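Local coordinates for protein haloalkane dehalogenase (Mycobacterium rhodesiae, PDB 4MJ3) that probably catalyses the hydrolytic cleavage of carbon-halogen bonds in haloalkanes, releasing an alcohol and a halide ion, at residues 162-167 / 177-182; 276-279 / 284-287. All coordinates share one frame; numbering follows the deposited sequence.

Interaction 1 of 2, residues 162-167 / 177-182; sequences LAWQKF and GQIVNG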
loop_
_atom_site.group_PDB
_atom_site.type_symbol
_atom_site.label_atom_id
_atom_site.label_comp_id
_atom_site.label_asym_id
_atom_site.label_seq_id
_atom_site.Cartn_x
_atom_site.Cartn_y
_atom_site.Cartn_z
ATOM N N LEU A 162 2.981 -6.973 16.923
ATOM C CA LEU A 162 4.263 -7.048 17.628
ATOM C C LEU A 162 5.096 -8.283 17.268
ATOM O O LEU A 162 6.335 -8.229 17.197
ATOM C CB LEU A 162 4.056 -6.965 19.151
ATOM C CG LEU A 162 3.527 -5.600 19.624
ATOM C CD1 LEU A 162 3.187 -5.653 21.102
ATOM C CD2 LEU A 162 4.546 -4.498 19.353
ATOM N N ALA A 163 4.430 -9.401 17.019
ATOM C CA ALA A 163 5.138 -10.630 16.626
ATOM C C ALA A 163 5.775 -10.456 15.248
ATOM O O ALA A 163 6.922 -10.866 15.015
ATOM C CB ALA A 163 4.175 -11.799 16.613
ATOM N N TRP A 164 5.031 -9.842 14.340
ATOM C CA TRP A 164 5.567 -9.510 13.007
ATOM C C TRP A 164 6.745 -8.541 13.150
ATOM O O TRP A 164 7.823 -8.752 12.573
ATOM C CB TRP A 164 4.484 -8.950 12.066
ATOM C CG TRP A 164 5.055 -8.024 11.032
ATOM C CD1 TRP A 164 4.887 -6.668 10.982
ATOM C CD2 TRP A 164 5.995 -8.345 10.011
ATOM N NE1 TRP A 164 5.588 -6.144 9.935
ATOM C CE2 TRP A 164 6.303 -7.148 9.339
ATOM C CE3 TRP A 164 6.583 -9.545 9.556
ATOM C CZ2 TRP A 164 7.197 -7.104 8.273
ATOM C CZ3 TRP A 164 7.465 -9.491 8.503
ATOM C CH2 TRP A 164 7.755 -8.289 7.866
ATOM N N GLN A 165 6.564 -7.490 13.945
ATOM C CA GLN A 165 7.620 -6.500 14.104
ATOM C C GLN A 165 8.922 -7.149 14.581
ATOM O O GLN A 165 10.004 -6.926 14.003
ATOM C CB GLN A 165 7.180 -5.391 15.077
ATOM C CG GLN A 165 8.137 -4.215 15.090
ATOM C CD GLN A 165 7.809 -3.229 16.186
ATOM O OE1 GLN A 165 7.776 -3.592 17.366
ATOM N NE2 GLN A 165 7.575 -1.980 15.814
ATOM N N LYS A 166 8.837 -7.952 15.631
ATOM C CA LYS A 166 9.998 -8.662 16.173
ATOM C C LYS A 166 10.669 -9.559 15.124
ATOM O O LYS A 166 11.891 -9.506 14.932
ATOM C CB LYS A 166 9.584 -9.460 17.416
ATOM C CG LYS A 166 10.725 -10.141 18.151
ATOM C CD LYS A 166 10.176 -10.866 19.369
ATOM C CE LYS A 166 11.251 -11.501 20.210
ATOM N NZ LYS A 166 11.620 -12.810 19.623
ATOM N N PHE A 167 9.875 -10.359 14.412
ATOM C CA PHE A 167 10.418 -11.212 13.341
ATOM C C PHE A 167 11.167 -10.382 12.304
ATOM O O PHE A 167 12.282 -10.752 11.863
ATOM C CB PHE A 167 9.312 -12.017 12.678
ATOM C CG PHE A 167 9.768 -12.746 11.450
ATOM C CD1 PHE A 167 10.415 -13.970 11.552
ATOM C CD2 PHE A 167 9.628 -12.168 10.206
ATOM C CE1 PHE A 167 10.871 -14.621 10.423
ATOM C CE2 PHE A 167 10.076 -12.825 9.068
ATOM C CZ PHE A 167 10.721 -14.040 9.189
ATOM N N GLY A 177 9.375 -12.644 -0.215
ATOM C CA GLY A 177 8.390 -13.540 -0.800
ATOM C C GLY A 177 7.784 -14.503 0.208
ATOM O O GLY A 177 6.566 -14.681 0.265
ATOM N N GLN A 178 8.623 -15.097 1.046
ATOM C CA GLN A 178 8.095 -15.970 2.085
ATOM C C GLN A 178 7.293 -15.210 3.142
ATOM O O GLN A 178 6.391 -15.787 3.771
ATOM C CB GLN A 178 9.185 -16.830 2.720
ATOM C CG GLN A 178 9.608 -18.010 1.858
ATOM C CD GLN A 178 8.537 -19.091 1.711
ATOM O OE1 GLN A 178 7.514 -19.086 2.408
ATOM N NE2 GLN A 178 8.770 -20.036 0.793
ATOM N N ILE A 179 7.602 -13.923 3.353
ATOM C CA ILE A 179 6.786 -13.101 4.256
ATOM C C ILE A 179 5.401 -12.929 3.675
ATOM O O ILE A 179 4.399 -13.029 4.392
ATOM C CB ILE A 179 7.466 -11.745 4.566
ATOM C CG1 ILE A 179 8.657 -11.963 5.485
ATOM C CG2 ILE A 179 6.480 -10.731 5.167
ATOM C CD1 ILE A 179 9.642 -10.801 5.500
ATOM N N VAL A 180 5.310 -12.649 2.372
ATOM C CA VAL A 180 4.002 -12.506 1.738
ATOM C C VAL A 180 3.245 -13.826 1.800
ATOM O O VAL A 180 2.064 -13.857 2.143
ATOM C CB VAL A 180 4.108 -12.003 0.275
ATOM C CG1 VAL A 180 2.731 -11.896 -0.369
ATOM C CG2 VAL A 180 4.780 -10.632 0.231
ATOM N N ASN A 181 3.924 -14.933 1.507
ATOM C CA ASN A 181 3.320 -16.255 1.693
ATOM C C ASN A 181 2.826 -16.486 3.119
ATOM O O ASN A 181 1.737 -17.042 3.342
ATOM C CB ASN A 181 4.300 -17.356 1.304
ATOM C CG ASN A 181 3.666 -18.731 1.306
ATOM O OD1 ASN A 181 2.594 -18.939 0.737
ATOM N ND2 ASN A 181 4.307 -19.670 1.972
ATOM N N GLY A 182 3.609 -16.015 4.081
ATOM C CA GLY A 182 3.269 -16.113 5.490
ATOM C C GLY A 182 1.952 -15.459 5.826
ATOM O O GLY A 182 1.227 -15.947 6.692
#
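Two helices that follow the sixth strand of the central sheet, in what is probably the cap domain of this alpha/beta hydrolase, meet where Ile179 approaches the rings of Trp164 and Phe167. The nearest CA atoms, of Trp164 and Ile179, are 9.5 Å apart, and two aromatic rings and one isoleucine fill the interval. Trp164 and Phe167 are three residues apart on one helix, which places them on the same flank, and a single branched residue serves both. The six-membered part of the indole does the touching. Its CZ3 reaches Ile179 CG2 at 3.7 Å, an oblique approach, whereas Ile179 CD1 comes in at the ring edge, in the plane of the indole, 3.9 Å from Trp164 CH2. The two side chains cross at about a right angle. Phe167 is met at its edge as well: its CE2 lies 3.9 Å from Ile179 CG1, close to the plane of the phenyl ring. The first torsion of Ile179 (chi1 -72°) turns CG1 toward Phe167 and leaves CG2 for Trp164, and the second, near extended at 162°, carries CD1 on to the indole edge. No hydrogen bond joins the segments, so the contact is apolar packing, burying 118 Å² in total. Polar groups are paired away from this seam, as in the bond from Asn181 ND2 to Gln178 OE1, 3.3 Å long. Phe174, in the loop linking the two helices, also touches Ile179, while Trp164 rests on Glu55 and Pro213. Beyond the second helix, Gln178 and Val180 pack on Ile193 and Tyr196, respectively, of helix 190-197, the next helix in the chain.

Interaction 2 of 2, residues 276-279 / 284-287; sequences AGAG and EDKG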
loop_
_atom_site.group_PDB
_atom_site.type_symbol
_atom_site.label_atom_id
_atom_site.label_comp_id
_atom_site.label_asym_id
_atom_site.label_seq_id
_atom_site.Cartn_x
_atom_site.Cartn_y
_atom_site.Cartn_z
ATOM N N ALA A 276 -14.065 -12.930 2.226
ATOM C CA ALA A 276 -13.977 -14.235 2.865
ATOM C C ALA A 276 -12.816 -15.050 2.324
ATOM O O ALA A 276 -12.512 -14.992 1.145
ATOM C CB ALA A 276 -15.279 -15.015 2.663
ATOM N N GLY A 277 -12.188 -15.819 3.206
ATOM C CA GLY A 277 -11.132 -16.752 2.814
ATOM C C GLY A 277 -9.862 -16.071 2.353
ATOM O O GLY A 277 -9.206 -16.539 1.427
ATOM N N ALA A 278 -9.478 -14.987 3.031
ATOM C CA ALA A 278 -8.267 -14.277 2.673
ATOM C C ALA A 278 -7.509 -13.804 3.900
ATOM O O ALA A 278 -8.108 -13.366 4.879
ATOM C CB ALA A 278 -8.582 -13.106 1.746
ATOM N N GLY A 279 -6.195 -13.881 3.806
ATOM C CA GLY A 279 -5.312 -13.428 4.876
ATOM C C GLY A 279 -4.960 -11.964 4.742
ATOM O O GLY A 279 -5.626 -11.191 4.044
ATOM N N GLU A 284 -3.636 -11.434 -2.895
ATOM C CA GLU A 284 -3.124 -12.729 -3.362
ATOM C C GLU A 284 -4.158 -13.823 -3.281
ATOM O O GLU A 284 -4.228 -14.669 -4.161
ATOM C CB GLU A 284 -1.923 -13.214 -2.551
ATOM C CG GLU A 284 -0.619 -12.548 -2.888
ATOM C CD GLU A 284 -0.101 -12.834 -4.291
ATOM O OE1 GLU A 284 -0.514 -13.796 -4.991
ATOM O OE2 GLU A 284 0.725 -12.026 -4.721
ATOM N N ASP A 285 -4.949 -13.828 -2.221
ATOM C CA ASP A 285 -5.927 -14.872 -1.984
ATOM C C ASP A 285 -7.224 -14.673 -2.745
ATOM O O ASP A 285 -7.807 -15.630 -3.235
ATOM C CB ASP A 285 -6.238 -14.942 -0.475
ATOM C CG ASP A 285 -5.059 -15.463 0.349
ATOM O OD1 ASP A 285 -4.196 -16.177 -0.204
ATOM O OD2 ASP A 285 -5.006 -15.174 1.575
ATOM N N LYS A 286 -7.693 -13.422 -2.803
ATOM C CA LYS A 286 -9.023 -13.102 -3.322
ATOM C C LYS A 286 -9.000 -11.763 -4.080
ATOM O O LYS A 286 -9.891 -10.927 -3.932
ATOM C CB LYS A 286 -10.033 -13.039 -2.161
ATOM C CG LYS A 286 -10.245 -14.351 -1.397
ATOM C CD LYS A 286 -10.971 -15.391 -2.247
ATOM C CE LYS A 286 -11.040 -16.736 -1.538
ATOM N NZ LYS A 286 -11.886 -17.669 -2.313
ATOM N N GLY A 287 -8.003 -11.596 -4.941
ATOM C CA GLY A 287 -7.822 -10.361 -5.689
ATOM C C GLY A 287 -8.990 -10.025 -6.608
ATOM O O GLY A 287 -9.470 -8.886 -6.635
#
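Asp285 and Lys286 lie against the loop 276-279 in two quite different ways, one through a carboxylate oxygen and the other through an aliphatic chain. The carboxylate of Asp285 receives the backbone N of Gly279 on OD2 at 2.8 Å; the bond is nearly straight, at 172°, and uses the anti lone pair, the one facing away from OD1. Leu185 N is a second donor to this oxygen, and Ser186 OG bonds OD1, so both carboxylate oxygens are engaged and the rotation of the group is probably fixed. Nearer the backbone, Asp285 CB packs on Ala278 CB at 3.7 Å. That methyl also meets Lys286 CG, at 3.8 Å, and thus touches two consecutive residues of segment 284-287. In the alpha/beta hydrolase fold the turn leading into the last helix usually carries the catalytic histidine, and the residues between these two segments probably occupy that place here. Lys286 runs along Ala276 and Gly277. Its CG lies 3.5 Å from Ala276 O, and a bend at chi2 (-69°) then lays the rest of the chain along the loop, with CE 3.5 Å from Gly277 O. Gly277, with a positive phi of 69°, turns the chain close to this lysine, and its N hydrogen-bonds Asp248 OD2.

In the fold
Interaction 1 joins two helices of the probable cap, interaction 2 the final turn of the hydrolase core to the helix after it. Their centres are about 17 Å apart; the segments touch through Val180 CG1 and Glu284 CG, at 4.2 Å, residues outside both interfaces. Tyr196 makes a second link, packing on Val180 and hydrogen-bonding Glu284. Asp285, bonded by Leu185 and Ser186, joins the chain just after segment 177-182 to the loop 276-279. The active site of haloalkane dehalogenases lies between cap and core: interaction 2 brackets the turn that probably bears the catalytic histidine, and interaction 1 lies on the cap side, where Trp164 touches Glu55 of the loop after strand 48-52, which usually borders that site in this family.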